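Local coordinates for protein putative Glycerophosphoryl diester phosphodiesterase (Silicibacter pomeroyi, PDB 3L12) that belongs to the glycerophosphoryl diester phosphodiesterase family, adopts a TIM-barrel fold and binds a magnesium ion, at residues A[248-253]-A[270-275]. Residues are numbered along the deposited sequence; the frame is centred on the assembly and turned at random.
Sequences LWCPYF and IVLTWT
The indole of Trp274 folds across the neighbouring strand end, its CG in the crowded position between backbone N and carbonyl carbon (chi1 61°). Trp274 NE1 donates to Cys250 O at 2.8 Å; the acceptor lies in the indole plane, while NE1 stands above the carbonyl plane. Tyr252 covers one indole face: its CA makes a CH-pi contact with the five-membered ring, and its ring edge meets the six-membered ring T-shaped, planes at 61°, with Tyr252 CD1 3.5 Å from Trp274 CZ3. A backbone hydrogen bond from Phe253 N to Trp274 O (2.9 Å) links the chains beyond the strands, and Thr273 OG1, anti to its own N, donates to Pro251 O at 2.8 Å. A cis peptide leads to Thr275, its side chain about 7 Å from the magnesium ion of Glu50, Asp52 and Glu149. Toward their N-terminal ends the strands pair in parallel: Trp249 N bonds Ile270 O at 2.9 Å, and Trp249 O accepts Leu272 N in a longer bond. Pro251 has no N-H for Leu272 O, buried without a hydrogen-bond donor. Trp249 NE1 hydrogen-bonds Ser209 OG; strand 205-209 pairs with 248-251 across from 270-273. Helix 258-266, the beta-alpha-beta crossover, packs on Trp249 and Val271, helix 279-288 on Phe253 and Thr273.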
loop_
_atom_site.group_PDB
_atom_site.type_symbol
_atom_site.label_atom_id
_atom_site.label_comp_id
_atom_site.label_asym_id
_atom_site.label_seq_id
_atom_site.Cartn_x
_atom_site.Cartn_y
_atom_site.Cartn_z
ATOM N N LEU A 248 6.474 -23.484 16.833
ATOM C CA LEU A 248 5.539 -22.341 16.953
ATOM C C LEU A 248 4.109 -22.837 17.142
ATOM O O LEU A 248 3.692 -23.863 16.574
ATOM C CB LEU A 248 5.568 -21.473 15.711
ATOM C CG LEU A 248 6.830 -20.747 15.252
ATOM C CD1 LEU A 248 7.656 -21.716 14.484
ATOM C CD2 LEU A 248 6.460 -19.493 14.377
ATOM N N TRP A 249 3.353 -22.066 17.920
ATOM C CA TRP A 249 1.931 -22.273 18.097
ATOM C C TRP A 249 1.299 -21.008 17.599
ATOM O O TRP A 249 1.677 -19.921 18.040
ATOM C CB TRP A 249 1.566 -22.488 19.568
ATOM C CG TRP A 249 0.064 -22.525 19.810
ATOM C CD1 TRP A 249 -0.884 -23.130 19.055
ATOM C CD2 TRP A 249 -0.621 -21.950 20.932
ATOM N NE1 TRP A 249 -2.156 -22.928 19.617
ATOM C CE2 TRP A 249 -2.004 -22.205 20.763
ATOM C CE3 TRP A 249 -0.200 -21.192 22.029
ATOM C CZ2 TRP A 249 -2.961 -21.757 21.672
ATOM C CZ3 TRP A 249 -1.147 -20.740 22.922
ATOM C CH2 TRP A 249 -2.517 -21.012 22.720
ATOM N N CYS A 250 0.353 -21.122 16.676
ATOM C CA CYS A 250 -0.269 -19.964 16.034
ATOM C C CYS A 250 -1.760 -19.993 16.183
ATOM O O CYS A 250 -2.492 -20.387 15.301
ATOM C CB CYS A 250 0.093 -19.843 14.548
ATOM S SG CYS A 250 1.884 -19.575 14.318
ATOM N N PRO A 251 -2.236 -19.572 17.355
ATOM C CA PRO A 251 -3.668 -19.520 17.599
ATOM C C PRO A 251 -4.374 -18.297 17.065
ATOM O O PRO A 251 -3.804 -17.171 17.018
ATOM C CB PRO A 251 -3.749 -19.464 19.106
ATOM C CG PRO A 251 -2.514 -18.687 19.497
ATOM C CD PRO A 251 -1.449 -19.108 18.506
ATOM N N TYR A 252 -5.620 -18.501 16.674
ATOM C CA TYR A 252 -6.480 -17.415 16.262
ATOM C C TYR A 252 -6.596 -16.443 17.458
ATOM O O TYR A 252 -6.661 -16.870 18.616
ATOM C CB TYR A 252 -7.835 -17.947 15.880
ATOM C CG TYR A 252 -8.790 -16.891 15.381
ATOM C CD1 TYR A 252 -8.547 -16.232 14.194
ATOM C CD2 TYR A 252 -9.980 -16.638 16.058
ATOM C CE1 TYR A 252 -9.436 -15.276 13.713
ATOM C CE2 TYR A 252 -10.873 -15.686 15.576
ATOM C CZ TYR A 252 -10.578 -15.019 14.415
ATOM O OH TYR A 252 -11.465 -14.067 13.932
ATOM N N PHE A 253 -6.617 -15.155 17.161
ATOM C CA PHE A 253 -6.470 -14.169 18.255
ATOM C C PHE A 253 -7.578 -14.204 19.313
ATOM O O PHE A 253 -7.312 -13.882 20.457
ATOM C CB PHE A 253 -6.248 -12.753 17.716
ATOM C CG PHE A 253 -7.487 -12.084 17.201
ATOM C CD1 PHE A 253 -7.918 -12.310 15.936
ATOM C CD2 PHE A 253 -8.193 -11.193 17.986
ATOM C CE1 PHE A 253 -9.051 -11.699 15.410
ATOM C CE2 PHE A 253 -9.342 -10.609 17.468
ATOM C CZ PHE A 253 -9.743 -10.843 16.185
ATOM N N ILE A 270 7.306 -20.434 20.271
ATOM C CA ILE A 270 7.086 -19.060 19.791
ATOM C C ILE A 270 5.577 -18.978 19.508
ATOM O O ILE A 270 5.021 -19.958 19.022
ATOM C CB ILE A 270 7.952 -18.773 18.573
ATOM C CG1 ILE A 270 9.419 -18.616 18.996
ATOM C CG2 ILE A 270 7.453 -17.507 17.812
ATOM C CD1 ILE A 270 10.447 -18.472 17.811
ATOM N N VAL A 271 4.920 -17.836 19.809
ATOM C CA VAL A 271 3.509 -17.685 19.619
ATOM C C VAL A 271 3.252 -16.536 18.648
ATOM O O VAL A 271 3.648 -15.386 18.917
ATOM C CB VAL A 271 2.783 -17.429 20.940
ATOM C CG1 VAL A 271 1.285 -17.347 20.735
ATOM C CG2 VAL A 271 3.172 -18.528 21.981
ATOM N N LEU A 272 2.643 -16.860 17.526
ATOM C CA LEU A 272 2.275 -15.851 16.506
ATOM C C LEU A 272 0.764 -15.913 16.418
ATOM O O LEU A 272 0.193 -16.983 16.111
ATOM C CB LEU A 272 2.897 -16.153 15.163
ATOM C CG LEU A 272 4.407 -16.363 15.063
ATOM C CD1 LEU A 272 4.701 -16.547 13.568
ATOM C CD2 LEU A 272 5.191 -15.182 15.626
ATOM N N THR A 273 0.084 -14.805 16.666
ATOM C CA THR A 273 -1.365 -14.822 16.569
ATOM C C THR A 273 -1.834 -14.146 15.262
ATOM O O THR A 273 -1.103 -13.317 14.653
ATOM C CB THR A 273 -1.992 -14.231 17.819
ATOM O OG1 THR A 273 -3.402 -14.531 17.806
ATOM C CG2 THR A 273 -1.665 -12.727 17.917
ATOM N N TRP A 274 -3.042 -14.521 14.819
ATOM C CA TRP A 274 -3.584 -14.160 13.506
ATOM C C TRP A 274 -5.089 -14.108 13.530
ATOM O O TRP A 274 -5.657 -14.617 14.528
ATOM C CB TRP A 274 -3.185 -15.231 12.437
ATOM C CG TRP A 274 -3.724 -16.576 12.766
ATOM C CD1 TRP A 274 -3.159 -17.488 13.596
ATOM C CD2 TRP A 274 -4.962 -17.133 12.323
ATOM N NE1 TRP A 274 -3.992 -18.575 13.733
ATOM C CE2 TRP A 274 -5.103 -18.390 12.968
ATOM C CE3 TRP A 274 -5.992 -16.684 11.478
ATOM C CZ2 TRP A 274 -6.186 -19.223 12.740
ATOM C CZ3 TRP A 274 -7.086 -17.522 11.279
ATOM C CH2 TRP A 274 -7.163 -18.772 11.916
ATOM N N THR A 275 -5.777 -13.383 12.629
ATOM C CA THR A 275 -5.293 -12.361 11.700
ATOM C C THR A 275 -5.852 -11.091 12.386
ATOM O O THR A 275 -7.071 -10.926 12.520
ATOM C CB THR A 275 -5.809 -12.519 10.305
ATOM O OG1 THR A 275 -5.216 -13.691 9.728
ATOM C CG2 THR A 275 -5.468 -11.320 9.489
#